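Local coordinates for McyG protein (Microcystis aeruginosa PCC 7806, PDB 4R0M) that probably activates phenylalanine-like acids as acyl-adenylates and passes them to its peptidyl carrier domain at the start of microcystin synthesis, at residues Asp50-Gln53 with Asp54-Ile58; Asp82-Pro85 with Ala86-Cys90; Ser132-Ile135 with Thr136-Glu139; Gly234-Ala237 with Val238-Cys242. All coordinates share one frame; numbering follows the deposited sequence.

Contact 1. Residues Asp50-Gln53 with Asp54-Ile58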
ATOM      1  N   ASP A  50     -26.246  -0.428  -9.354  1.00 31.90           N
ATOM      2  CA  ASP A  50     -25.647  -0.644 -10.677  1.00 32.26           C
ATOM      3  C   ASP A  50     -24.439  -1.576 -10.601  1.00 32.07           C
ATOM      4  O   ASP A  50     -24.270  -2.449 -11.455  1.00 32.30           O
ATOM      5  CB  ASP A  50     -25.225   0.684 -11.315  1.00 33.25           C
ATOM      6  CG  ASP A  50     -26.400   1.588 -11.638  1.00 34.13           C
ATOM      7  OD1 ASP A  50     -27.278   1.182 -12.429  1.00 34.88           O
ATOM      8  OD2 ASP A  50     -26.430   2.723 -11.119  1.00 34.61           O
ATOM      9  N   LEU A  51     -23.605  -1.379  -9.580  1.00 31.94           N
ATOM     10  CA  LEU A  51     -22.434  -2.224  -9.350  1.00 32.27           C
ATOM     11  C   LEU A  51     -22.851  -3.679  -9.154  1.00 32.64           C
ATOM     12  O   LEU A  51     -22.300  -4.585  -9.787  1.00 33.25           O
ATOM     13  CB  LEU A  51     -21.636  -1.721  -8.139  1.00 31.87           C
ATOM     14  CG  LEU A  51     -20.526  -2.614  -7.568  1.00 31.64           C
ATOM     15  CD1 LEU A  51     -19.322  -2.675  -8.498  1.00 31.57           C
ATOM     16  CD2 LEU A  51     -20.108  -2.130  -6.189  1.00 30.97           C
ATOM     17  N   TYR A  52     -23.839  -3.885  -8.284  1.00 32.66           N
ATOM     18  CA  TYR A  52     -24.396  -5.208  -8.020  1.00 32.41           C
ATOM     19  C   TYR A  52     -24.898  -5.872  -9.303  1.00 31.91           C
ATOM     20  O   TYR A  52     -24.596  -7.039  -9.558  1.00 31.88           O
ATOM     21  CB  TYR A  52     -25.511  -5.109  -6.969  1.00 32.68           C
ATOM     22  CG  TYR A  52     -26.285  -6.388  -6.729  1.00 33.07           C
ATOM     23  CD1 TYR A  52     -25.754  -7.414  -5.947  1.00 33.43           C
ATOM     24  CD2 TYR A  52     -27.557  -6.567  -7.273  1.00 33.24           C
ATOM     25  CE1 TYR A  52     -26.465  -8.583  -5.722  1.00 33.73           C
ATOM     26  CE2 TYR A  52     -28.274  -7.734  -7.055  1.00 33.22           C
ATOM     27  CZ  TYR A  52     -27.726  -8.738  -6.279  1.00 33.56           C
ATOM     28  OH  TYR A  52     -28.435  -9.898  -6.062  1.00 33.59           O
ATOM     29  N   GLN A  53     -25.647  -5.121 -10.111  1.00 31.85           N
ATOM     30  CA  GLN A  53     -26.178  -5.639 -11.374  1.00 32.03           C
ATOM     31  C   GLN A  53     -25.063  -5.957 -12.368  1.00 31.47           C
ATOM     32  O   GLN A  53     -25.124  -6.967 -13.071  1.00 31.49           O
ATOM     33  CB  GLN A  53     -27.185  -4.665 -12.002  1.00 32.62           C
ATOM     34  CG  GLN A  53     -28.497  -4.486 -11.241  1.00 33.45           C
ATOM     35  CD  GLN A  53     -29.295  -5.773 -11.067  1.00 33.95           C
ATOM     36  OE1 GLN A  53     -29.273  -6.663 -11.918  1.00 33.94           O
ATOM     37  NE2 GLN A  53     -30.015  -5.869  -9.955  1.00 34.73           N
ATOM     38  N   ASP A  54     -24.050  -5.092 -12.413  1.00 31.28           N
ATOM     39  CA  ASP A  54     -22.883  -5.276 -13.279  1.00 30.72           C
ATOM     40  C   ASP A  54     -22.095  -6.524 -12.871  1.00 30.30           C
ATOM     41  O   ASP A  54     -21.716  -7.335 -13.719  1.00 29.50           O
ATOM     42  CB  ASP A  54     -21.994  -4.028 -13.225  1.00 30.84           C
ATOM     43  CG  ASP A  54     -20.968  -3.970 -14.351  1.00 30.45           C
ATOM     44  OD1 ASP A  54     -21.040  -4.776 -15.305  1.00 30.23           O
ATOM     45  OD2 ASP A  54     -20.082  -3.092 -14.278  1.00 30.20           O
ATOM     46  N   ALA A  55     -21.877  -6.674 -11.566  1.00 30.29           N
ATOM     47  CA  ALA A  55     -21.189  -7.837 -11.008  1.00 30.50           C
ATOM     48  C   ALA A  55     -21.865  -9.165 -11.367  1.00 30.61           C
ATOM     49  O   ALA A  55     -21.184 -10.136 -11.696  1.00 30.81           O
ATOM     50  CB  ALA A  55     -21.052  -7.694  -9.499  1.00 30.23           C
ATOM     51  N   LEU A  56     -23.198  -9.197 -11.313  1.00 30.84           N
ATOM     52  CA  LEU A  56     -23.972 -10.396 -11.666  1.00 30.76           C
ATOM     53  C   LEU A  56     -23.771 -10.816 -13.120  1.00 31.03           C
ATOM     54  O   LEU A  56     -23.695 -12.011 -13.421  1.00 30.54           O
ATOM     55  CB  LEU A  56     -25.469 -10.189 -11.395  1.00 30.56           C
ATOM     56  CG  LEU A  56     -25.993 -10.176  -9.955  1.00 30.73           C
ATOM     57  CD1 LEU A  56     -27.486  -9.883  -9.945  1.00 30.96           C
ATOM     58  CD2 LEU A  56     -25.707 -11.488  -9.240  1.00 30.76           C
ATOM     59  N   VAL A  57     -23.696  -9.828 -14.011  1.00 31.63           N
ATOM     60  CA  VAL A  57     -23.477 -10.069 -15.439  1.00 32.26           C
ATOM     61  C   VAL A  57     -22.090 -10.666 -15.667  1.00 32.60           C
ATOM     62  O   VAL A  57     -21.950 -11.657 -16.387  1.00 33.29           O
ATOM     63  CB  VAL A  57     -23.652  -8.777 -16.276  1.00 32.80           C
ATOM     64  CG1 VAL A  57     -23.318  -9.025 -17.742  1.00 33.15           C
ATOM     65  CG2 VAL A  57     -25.072  -8.239 -16.147  1.00 32.28           C
ATOM     66  N   ILE A  58     -21.078 -10.064 -15.040  1.00 32.49           N
ATOM     67  CA  ILE A  58     -19.697 -10.547 -15.126  1.00 32.37           C
ATOM     68  C   ILE A  58     -19.582 -11.942 -14.515  1.00 32.99           C
ATOM     69  O   ILE A  58     -18.928 -12.820 -15.085  1.00 32.97           O
ATOM     70  CB  ILE A  58     -18.705  -9.571 -14.448  1.00 31.81           C
ATOM     71  CG1 ILE A  58     -18.688  -8.232 -15.191  1.00 31.11           C
ATOM     72  CG2 ILE A  58     -17.300 -10.166 -14.400  1.00 31.24           C
ATOM     73  CD1 ILE A  58     -18.321  -7.046 -14.327  1.00 30.44           C
TER

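Contact 2. Residues Asp82-Pro85 with Ala86-Cys90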
ATOM      1  N   ASP A  82     -13.558  -1.413 -14.558  1.00 31.97           N
ATOM      2  CA  ASP A  82     -13.599  -2.846 -14.840  1.00 30.45           C
ATOM      3  C   ASP A  82     -13.175  -3.674 -13.634  1.00 29.44           C
ATOM      4  O   ASP A  82     -13.678  -4.779 -13.429  1.00 29.02           O
ATOM      5  CB  ASP A  82     -12.694  -3.185 -16.025  1.00 30.97           C
ATOM      6  CG  ASP A  82     -13.300  -2.804 -17.362  1.00 31.81           C
ATOM      7  OD1 ASP A  82     -14.458  -2.328 -17.388  1.00 31.88           O
ATOM      8  OD2 ASP A  82     -12.613  -2.988 -18.391  1.00 31.54           O
ATOM      9  N   PHE A  83     -12.243  -3.139 -12.849  1.00 28.02           N
ATOM     10  CA  PHE A  83     -11.659  -3.862 -11.719  1.00 27.27           C
ATOM     11  C   PHE A  83     -12.678  -4.136 -10.611  1.00 27.02           C
ATOM     12  O   PHE A  83     -12.891  -5.287 -10.232  1.00 27.02           O
ATOM     13  CB  PHE A  83     -10.448  -3.100 -11.164  1.00 26.35           C
ATOM     14  CG  PHE A  83      -9.723  -3.818 -10.058  1.00 26.13           C
ATOM     15  CD1 PHE A  83     -10.232  -3.837  -8.759  1.00 26.03           C
ATOM     16  CD2 PHE A  83      -8.515  -4.459 -10.308  1.00 25.80           C
ATOM     17  CE1 PHE A  83      -9.562  -4.494  -7.740  1.00 25.79           C
ATOM     18  CE2 PHE A  83      -7.837  -5.113  -9.292  1.00 25.68           C
ATOM     19  CZ  PHE A  83      -8.361  -5.131  -8.007  1.00 25.94           C
ATOM     20  N   ILE A  84     -13.300  -3.077 -10.101  1.00 26.82           N
ATOM     21  CA  ILE A  84     -14.237  -3.188  -8.977  1.00 26.85           C
ATOM     22  C   ILE A  84     -15.460  -4.079  -9.282  1.00 26.42           C
ATOM     23  O   ILE A  84     -15.774  -4.969  -8.489  1.00 26.58           O
ATOM     24  CB  ILE A  84     -14.642  -1.800  -8.423  1.00 26.94           C
ATOM     25  CG1 ILE A  84     -13.402  -1.069  -7.888  1.00 27.17           C
ATOM     26  CG2 ILE A  84     -15.679  -1.939  -7.319  1.00 27.15           C
ATOM     27  CD1 ILE A  84     -13.576   0.422  -7.683  1.00 27.31           C
ATOM     28  N   PRO A  85     -16.136  -3.867 -10.431  1.00 26.10           N
ATOM     29  CA  PRO A  85     -17.226  -4.790 -10.756  1.00 26.00           C
ATOM     30  C   PRO A  85     -16.787  -6.252 -10.888  1.00 25.91           C
ATOM     31  O   PRO A  85     -17.526  -7.149 -10.475  1.00 25.64           O
ATOM     32  CB  PRO A  85     -17.750  -4.249 -12.089  1.00 26.05           C
ATOM     33  CG  PRO A  85     -17.447  -2.792 -12.027  1.00 25.63           C
ATOM     34  CD  PRO A  85     -16.100  -2.729 -11.370  1.00 25.87           C
ATOM     35  N   ALA A  86     -15.597  -6.487 -11.442  1.00 25.73           N
ATOM     36  CA  ALA A  86     -15.056  -7.844 -11.576  1.00 25.46           C
ATOM     37  C   ALA A  86     -14.674  -8.455 -10.229  1.00 25.46           C
ATOM     38  O   ALA A  86     -14.840  -9.659 -10.019  1.00 25.81           O
ATOM     39  CB  ALA A  86     -13.861  -7.854 -12.517  1.00 25.68           C
ATOM     40  N   LEU A  87     -14.158  -7.623  -9.326  1.00 25.20           N
ATOM     41  CA  LEU A  87     -13.802  -8.054  -7.974  1.00 25.25           C
ATOM     42  C   LEU A  87     -15.043  -8.491  -7.197  1.00 25.64           C
ATOM     43  O   LEU A  87     -15.043  -9.545  -6.548  1.00 25.54           O
ATOM     44  CB  LEU A  87     -13.076  -6.931  -7.224  1.00 24.69           C
ATOM     45  CG  LEU A  87     -12.600  -7.209  -5.795  1.00 24.40           C
ATOM     46  CD1 LEU A  87     -11.263  -7.936  -5.788  1.00 24.04           C
ATOM     47  CD2 LEU A  87     -12.501  -5.910  -5.011  1.00 24.23           C
ATOM     48  N   TRP A  88     -16.093  -7.671  -7.270  1.00 25.78           N
ATOM     49  CA  TRP A  88     -17.367  -7.966  -6.622  1.00 25.95           C
ATOM     50  C   TRP A  88     -18.095  -9.109  -7.266  1.00 26.35           C
ATOM     51  O   TRP A  88     -18.795  -9.858  -6.585  1.00 27.06           O
ATOM     52  CB  TRP A  88     -18.245  -6.721  -6.555  1.00 25.61           C
ATOM     53  CG  TRP A  88     -17.850  -5.817  -5.417  1.00 25.26           C
ATOM     54  CD1 TRP A  88     -17.131  -4.627  -5.484  1.00 25.43           C
ATOM     55  CD2 TRP A  88     -18.116  -6.019  -3.987  1.00 25.17           C
ATOM     56  NE1 TRP A  88     -16.951  -4.090  -4.232  1.00 25.44           N
ATOM     57  CE2 TRP A  88     -17.514  -4.876  -3.290  1.00 25.24           C
ATOM     58  CE3 TRP A  88     -18.774  -6.996  -3.241  1.00 25.41           C
ATOM     59  CZ2 TRP A  88     -17.582  -4.738  -1.911  1.00 25.13           C
ATOM     60  CZ3 TRP A  88     -18.834  -6.845  -1.851  1.00 24.95           C
ATOM     61  CH2 TRP A  88     -18.251  -5.743  -1.204  1.00 25.16           C
ATOM     62  N   ALA A  89     -17.923  -9.269  -8.576  1.00 26.38           N
ATOM     63  CA  ALA A  89     -18.447 -10.440  -9.279  1.00 27.09           C
ATOM     64  C   ALA A  89     -17.931 -11.725  -8.632  1.00 27.83           C
ATOM     65  O   ALA A  89     -18.709 -12.637  -8.344  1.00 28.50           O
ATOM     66  CB  ALA A  89     -18.070 -10.397 -10.750  1.00 27.00           C
ATOM     67  N   CYS A  90     -16.618 -11.774  -8.407  1.00 27.65           N
ATOM     68  CA  CYS A  90     -15.961 -12.896  -7.749  1.00 27.56           C
ATOM     69  C   CYS A  90     -16.464 -13.085  -6.319  1.00 27.84           C
ATOM     70  O   CYS A  90     -16.727 -14.215  -5.894  1.00 28.23           O
ATOM     71  CB  CYS A  90     -14.437 -12.704  -7.755  1.00 27.69           C
ATOM     72  SG  CYS A  90     -13.682 -12.735  -9.401  1.00 27.36           S
TER

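Contact 3. Residues Ser132-Ile135 with Thr136-Glu139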
ATOM      1  N   SER A 132      -9.681  -4.300 -21.836  1.00 38.97           N
ATOM      2  CA  SER A 132      -9.535  -4.295 -23.297  1.00 40.61           C
ATOM      3  C   SER A 132      -8.203  -3.716 -23.792  1.00 41.95           C
ATOM      4  O   SER A 132      -7.733  -4.067 -24.876  1.00 42.31           O
ATOM      5  CB  SER A 132     -10.707  -3.561 -23.948  1.00 40.37           C
ATOM      6  OG  SER A 132     -11.931  -4.201 -23.638  1.00 40.96           O
ATOM      7  N   GLU A 133      -7.607  -2.833 -22.994  1.00 42.97           N
ATOM      8  CA  GLU A 133      -6.329  -2.215 -23.336  1.00 44.08           C
ATOM      9  C   GLU A 133      -5.152  -3.192 -23.181  1.00 43.11           C
ATOM     10  O   GLU A 133      -4.237  -3.202 -24.007  1.00 42.68           O
ATOM     11  CB  GLU A 133      -6.105  -0.961 -22.479  1.00 46.72           C
ATOM     12  CG  GLU A 133      -5.068   0.010 -23.032  1.00 49.72           C
ATOM     13  CD  GLU A 133      -4.610   1.041 -22.011  1.00 51.85           C
ATOM     14  OE1 GLU A 133      -4.269   0.654 -20.870  1.00 53.31           O
ATOM     15  OE2 GLU A 133      -4.575   2.244 -22.354  1.00 52.80           O
ATOM     16  N   LEU A 134      -5.195  -4.015 -22.134  1.00 41.10           N
ATOM     17  CA  LEU A 134      -4.068  -4.877 -21.764  1.00 40.04           C
ATOM     18  C   LEU A 134      -4.152  -6.309 -22.281  1.00 40.10           C
ATOM     19  O   LEU A 134      -3.145  -7.020 -22.288  1.00 40.54           O
ATOM     20  CB  LEU A 134      -3.899  -4.909 -20.240  1.00 39.40           C
ATOM     21  CG  LEU A 134      -3.454  -3.637 -19.518  1.00 38.95           C
ATOM     22  CD1 LEU A 134      -3.781  -3.752 -18.039  1.00 38.55           C
ATOM     23  CD2 LEU A 134      -1.970  -3.366 -19.724  1.00 38.59           C
ATOM     24  N   ILE A 135      -5.345  -6.727 -22.706  1.00 40.24           N
ATOM     25  CA  ILE A 135      -5.610  -8.117 -23.111  1.00 39.72           C
ATOM     26  C   ILE A 135      -4.550  -8.700 -24.061  1.00 39.63           C
ATOM     27  O   ILE A 135      -4.040  -9.799 -23.827  1.00 39.65           O
ATOM     28  CB  ILE A 135      -7.052  -8.287 -23.683  1.00 39.76           C
ATOM     29  CG1 ILE A 135      -7.356  -9.748 -24.031  1.00 39.48           C
ATOM     30  CG2 ILE A 135      -7.301  -7.385 -24.889  1.00 39.79           C
ATOM     31  CD1 ILE A 135      -8.039 -10.515 -22.921  1.00 38.67           C
ATOM     32  N   THR A 136      -4.211  -7.950 -25.107  1.00 39.59           N
ATOM     33  CA  THR A 136      -3.302  -8.421 -26.155  1.00 39.88           C
ATOM     34  C   THR A 136      -1.867  -8.599 -25.651  1.00 39.26           C
ATOM     35  O   THR A 136      -1.218  -9.602 -25.961  1.00 38.67           O
ATOM     36  CB  THR A 136      -3.323  -7.480 -27.381  1.00 40.51           C
ATOM     37  OG1 THR A 136      -4.680  -7.140 -27.698  1.00 40.58           O
ATOM     38  CG2 THR A 136      -2.673  -8.144 -28.593  1.00 40.07           C
ATOM     39  N   GLU A 137      -1.390  -7.628 -24.871  1.00 39.02           N
ATOM     40  CA  GLU A 137      -0.041  -7.658 -24.293  1.00 39.33           C
ATOM     41  C   GLU A 137       0.170  -8.867 -23.386  1.00 38.77           C
ATOM     42  O   GLU A 137       1.227  -9.497 -23.422  1.00 38.56           O
ATOM     43  CB  GLU A 137       0.231  -6.385 -23.486  1.00 39.61           C
ATOM     44  CG  GLU A 137       0.259  -5.103 -24.296  1.00 40.70           C
ATOM     45  CD  GLU A 137       0.149  -3.867 -23.425  1.00 41.85           C
ATOM     46  OE1 GLU A 137       0.888  -3.769 -22.420  1.00 41.71           O
ATOM     47  OE2 GLU A 137      -0.679  -2.988 -23.747  1.00 42.76           O
ATOM     48  N   ILE A 138      -0.840  -9.176 -22.574  1.00 38.29           N
ATOM     49  CA  ILE A 138      -0.754 -10.255 -21.593  1.00 38.19           C
ATOM     50  C   ILE A 138      -0.802 -11.630 -22.266  1.00 38.48           C
ATOM     51  O   ILE A 138      -0.113 -12.557 -21.834  1.00 38.20           O
ATOM     52  CB  ILE A 138      -1.827 -10.100 -20.487  1.00 38.23           C
ATOM     53  CG1 ILE A 138      -1.634  -8.760 -19.764  1.00 37.97           C
ATOM     54  CG2 ILE A 138      -1.762 -11.251 -19.489  1.00 37.91           C
ATOM     55  CD1 ILE A 138      -2.758  -8.373 -18.825  1.00 38.05           C
ATOM     56  N   GLU A 139      -1.594 -11.749 -23.330  1.00 39.15           N
ATOM     57  CA  GLU A 139      -1.629 -12.977 -24.132  1.00 40.21           C
ATOM     58  C   GLU A 139      -0.290 -13.214 -24.834  1.00 39.98           C
ATOM     59  O   GLU A 139       0.202 -14.343 -24.876  1.00 39.52           O
ATOM     60  CB  GLU A 139      -2.770 -12.938 -25.156  1.00 40.98           C
ATOM     61  CG  GLU A 139      -4.158 -13.090 -24.550  1.00 42.33           C
ATOM     62  CD  GLU A 139      -5.262 -13.171 -25.590  1.00 43.75           C
ATOM     63  OE1 GLU A 139      -5.257 -12.366 -26.547  1.00 44.40           O
ATOM     64  OE2 GLU A 139      -6.149 -14.040 -25.444  1.00 44.49           O
TER

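Contact 4. Residues Gly234-Ala237 with Val238-Cys242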
ATOM      1  N   GLY A 234     -12.590   0.751  -0.097  1.00 28.22           N
ATOM      2  CA  GLY A 234     -13.447   0.016  -1.014  1.00 28.06           C
ATOM      3  C   GLY A 234     -14.584  -0.639  -0.259  1.00 28.53           C
ATOM      4  O   GLY A 234     -15.685  -0.091  -0.178  1.00 28.71           O
ATOM      5  N   ILE A 235     -14.298  -1.805   0.314  1.00 28.72           N
ATOM      6  CA  ILE A 235     -15.291  -2.607   1.030  1.00 28.83           C
ATOM      7  C   ILE A 235     -15.880  -1.888   2.251  1.00 29.46           C
ATOM      8  O   ILE A 235     -17.068  -2.044   2.545  1.00 30.11           O
ATOM      9  CB  ILE A 235     -14.710  -3.984   1.424  1.00 28.72           C
ATOM     10  CG1 ILE A 235     -14.435  -4.819   0.166  1.00 28.31           C
ATOM     11  CG2 ILE A 235     -15.644  -4.733   2.370  1.00 28.40           C
ATOM     12  CD1 ILE A 235     -13.399  -5.909   0.353  1.00 27.96           C
HETATM   13  N   MSE A 236     -15.061  -1.096   2.944  1.00 29.60           N
HETATM   14  CA  MSE A 236     -15.542  -0.284   4.068  1.00 30.08           C
HETATM   15  C   MSE A 236     -16.644   0.639   3.620  1.00 31.01           C
HETATM   16  O   MSE A 236     -17.683   0.735   4.278  1.00 31.69           O
HETATM   17  CB  MSE A 236     -14.425   0.515   4.745  1.00 29.68           C
HETATM   18  CG  MSE A 236     -14.955   1.119   6.048  1.00 29.13           C
HETATM   19 SE   MSE A 236     -13.588   2.135   7.033  1.00 28.82          SE
HETATM   20  CE  MSE A 236     -13.624   3.755   5.916  1.00 28.61           C
ATOM     21  N   ALA A 237     -16.429   1.316   2.493  1.00 31.19           N
ATOM     22  CA  ALA A 237     -17.404   2.259   1.960  1.00 31.35           C
ATOM     23  C   ALA A 237     -18.720   1.570   1.606  1.00 31.54           C
ATOM     24  O   ALA A 237     -19.795   2.137   1.803  1.00 31.54           O
ATOM     25  CB  ALA A 237     -16.836   2.987   0.754  1.00 31.23           C
ATOM     26  N   VAL A 238     -18.619   0.346   1.092  1.00 31.71           N
ATOM     27  CA  VAL A 238     -19.791  -0.476   0.791  1.00 32.04           C
ATOM     28  C   VAL A 238     -20.510  -0.859   2.091  1.00 32.30           C
ATOM     29  O   VAL A 238     -21.734  -0.757   2.178  1.00 32.78           O
ATOM     30  CB  VAL A 238     -19.414  -1.734  -0.023  1.00 31.85           C
ATOM     31  CG1 VAL A 238     -20.652  -2.550  -0.369  1.00 32.17           C
ATOM     32  CG2 VAL A 238     -18.678  -1.345  -1.296  1.00 31.56           C
ATOM     33  N   ASP A 239     -19.735  -1.274   3.092  1.00 32.45           N
ATOM     34  CA  ASP A 239     -20.253  -1.619   4.416  1.00 32.96           C
ATOM     35  C   ASP A 239     -21.005  -0.450   5.050  1.00 33.04           C
ATOM     36  O   ASP A 239     -22.049  -0.639   5.670  1.00 33.21           O
ATOM     37  CB  ASP A 239     -19.108  -2.075   5.329  1.00 33.43           C
ATOM     38  CG  ASP A 239     -19.595  -2.822   6.565  1.00 34.18           C
ATOM     39  OD1 ASP A 239     -20.706  -3.396   6.534  1.00 35.29           O
ATOM     40  OD2 ASP A 239     -18.854  -2.846   7.569  1.00 34.38           O
ATOM     41  N   LEU A 240     -20.465   0.753   4.879  1.00 33.20           N
ATOM     42  CA  LEU A 240     -21.102   1.977   5.351  1.00 32.47           C
ATOM     43  C   LEU A 240     -22.225   2.437   4.427  1.00 32.55           C
ATOM     44  O   LEU A 240     -23.083   3.221   4.837  1.00 32.46           O
ATOM     45  CB  LEU A 240     -20.066   3.098   5.476  1.00 32.23           C
ATOM     46  CG  LEU A 240     -19.074   3.067   6.639  1.00 32.29           C
ATOM     47  CD1 LEU A 240     -17.898   3.984   6.339  1.00 32.13           C
ATOM     48  CD2 LEU A 240     -19.747   3.458   7.951  1.00 31.97           C
ATOM     49  N   ALA A 241     -22.212   1.942   3.188  1.00 32.56           N
ATOM     50  CA  ALA A 241     -23.104   2.411   2.117  1.00 32.50           C
ATOM     51  C   ALA A 241     -22.885   3.898   1.801  1.00 32.59           C
ATOM     52  O   ALA A 241     -23.814   4.608   1.406  1.00 32.88           O
ATOM     53  CB  ALA A 241     -24.566   2.123   2.447  1.00 32.49           C
ATOM     54  N   CYS A 242     -21.646   4.357   1.971  1.00 32.36           N
ATOM     55  CA  CYS A 242     -21.296   5.752   1.717  1.00 32.55           C
ATOM     56  C   CYS A 242     -20.718   5.923   0.315  1.00 32.60           C
ATOM     57  O   CYS A 242     -20.419   4.939  -0.362  1.00 32.83           O
ATOM     58  CB  CYS A 242     -20.312   6.259   2.774  1.00 32.81           C
ATOM     59  SG  CYS A 242     -18.612   5.665   2.599  1.00 33.25           S
TER

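Contact 1. Residues Asp50-Gln53 with Asp54-Ile58
With CG of Tyr52 turned away from its backbone N (chi1 173°) and CG of Leu56 lying beside its own backbone N (chi1 -73°), the two side chains meet one turn apart on the alpha-helix 48-64, an i to i+4 pair in the AMP-binding part of an adenylation domain of the ANL superfamily. The isobutyl group of Leu56 comes over one face of the phenol ring, near its rim: CG stands 4.3 Å above the ring plane, and CD1 reaches Tyr52 CE2 at 3.7 Å. Leucine suits this place because its branch lies one carbon beyond CB, far enough out to lie against a ring on the preceding turn. The loop residue Leu168 touches both side chains, and Leu23, Glu24 and Thr27 meet the tyrosine, so the pair packs helix 48-64 on helix 19-27 and on that loop.

The backbone beneath is regular. Asp54 N donates to Asp50 O at 2.8 Å, and Ala55 N to Leu51 O, also at 2.8 Å. Residue types follow the faces of the helix. Leu51 and Ala55 are buried, and the small methyl of Ala55 lets the chain come near helix 80-93, where it meets Leu92. Asp54 sends its carboxylate away from the preceding turn to a salt bridge with Arg159 and a hydrogen bond from Gln46, while Asp50 OD2 is hydrogen-bonded to Ser47 OG. On the exposed side, the amide of Gln53 is bonded to Gln49. The last bond of the set, Val57 N to Gln53 O, is weak at 3.3 Å, and Val57 CG2 lies equally near that same oxygen.

Contact 2. Residues Asp82-Pro85 with Ala86-Cys90
The indole of Trp88 takes Ile84 CG2 at its edge, in the plane of the ring, with Trp88 CD1 3.6 Å from that methyl. The two side chains lie side by side and point the same way, one turn apart. Ile84 O also lies at this edge, 3.3 Å from Trp88 CD1. The CD1 edge of the indole thus lies against its own helix, while the far side of the ring system reaches Ile235 and Val238 of helix 227-240; Phe91 packs edge-to-face with it. One residue earlier along the helix, Phe83 and Leu87 make a looser pair, CE1 of the phenylalanine 4.3 Å from CD2 of the leucine.

Pro85 has no N-H to give to the preceding turn, and the helix is kinked there. Its carbonyl still works normally, accepting Ala89 N at 2.9 Å, and its ring packs against Asp54 and Ile58 of helix 48-64. Alanine at 89 keeps the surface low where its CB meets Ile58. Within the helix, Ala86 CB lies 3.2 Å from Asp82 O. OD1 of the buried Asp82 forms a salt bridge with Arg159. Large apolar groups suit the remaining sites because helix 80-93 is packed between neighbours: it is the connecting helix of the beta-alpha-beta unit made with parallel strands 72-76 and 96-99.

Contact 3. Residues Ser132-Ile135 with Thr136-Glu139
Leu134 and Ile138 meet through Leu134 CB and Ile138 CD1, 3.9 Å apart. The isoleucine has CG1 beside its backbone N (chi1 -60°) and an extended end, which carries CG1 back over the preceding turn to 3.4 Å from Leu134 O. Leu134 also places CG beside its own N, and its CD2 comes 3.9 Å from Glu137 OE1, the two side chains crossing at a slant. Glu137 is extended beyond CG, which brings its carboxylate, not its methylenes, to the leucine's CD2.

Ile135 is arranged differently. CG1 is turned away from the backbone N (chi1 -177°), leaving CG2 between N and the carbonyl carbon, and chi2, at 94°, lies far from a staggered value. Its side chain runs alongside that of Glu139, whose CG approaches Ile135 O at 3.4 Å.

These pairs form where the chain leaves strand 128-130 of the four-stranded parallel sheet and enters helix 135-144. Leu134 O and Ile135 O accept the first hydrogen bonds from the new helix, Ile138 N and Glu139 N, each at 3.2 Å. Asp131 OD1 accepts a hydrogen bond from Leu134 N just ahead of the helix.

The residue types divide by exposure. Leu134 is buried against Ala78 and Val102. Ile138 is buried too, touching Tyr106 and Val152, a residue of strand 152-154 that Ile135 and Glu139 also meet. Thr136 and Glu139 lie toward solvent. Acidic side chains near a helix start are probably favoured by the helix dipole; Glu133 OE1 and Glu137 OE2, like charges, are 5.9 Å apart and not in contact.

Contact 4. Residues Gly234-Ala237 with Val238-Cys242
Met236, present as selenomethionine, and Leu240 lie side by side and point the same way, with CG of the former 4.1 Å from CD1 of the latter. Both are apolar, and both touch Phe212, while helix 196-210 meets them through Thr206 and Val207. The chain of Met236 runs straight out to its selenium and bends only at the last torsion (chi3 77°).

The second pair is oriented across the end of the helix. Cys242 SG is held between its own backbone N and carbonyl carbon (chi1 75°) and turns back over Ala237, 3.7 Å from CB. An alanine fits here because its methyl leaves room for the sulfur to lie close to the main chain. On another face Val238 touches Val22 and Ala26 of helix 19-27, and Ile235 touches Leu19. Asp239 swings its carboxylate outward from the helix to a hydrogen bond with Thr203.

The whole is the C-terminal end of helix 227-240, the crossover helix between strands 217-220 and 243-246 of the large mixed sheet. It closes with a Schellman motif: Cys242 N bonds to Ala237 O at 2.9 Å, lying in the carbonyl plane, and Ala241 N bonds to Val238 O at 2.9 Å. Ala241 is the C-prime residue, with phi 61°, an uncommon value for a residue that has a side chain. The chemistry implies a largely buried helix end whose last amides are satisfied by its own carbonyls, with apolar contacts closing round them, consistent with the chain turning at once into strand 243-246.

All four are local contacts in or at the ends of helices of the AMP-binding region, but they differ in depth. Contacts 2 and 4 are buried, each on the connecting helix of a beta-alpha-beta unit, and rely mainly on apolar side chains. Contacts 1 and 3 are partly buried and carry more charged and polar groups, several of them exposed. Contact 2 touches two others: Pro85 and Ala89 pack on contact 1, and Trp88 CZ2 reaches Val238 CG2 of contact 4 at 3.6 Å. Arg159 pairs with aspartates of both contacts 1 and 2. Contact 3 stands apart, touching none of them. It opens a helix where contact 4 ends one; contacts 1 and 2 lie within theirs.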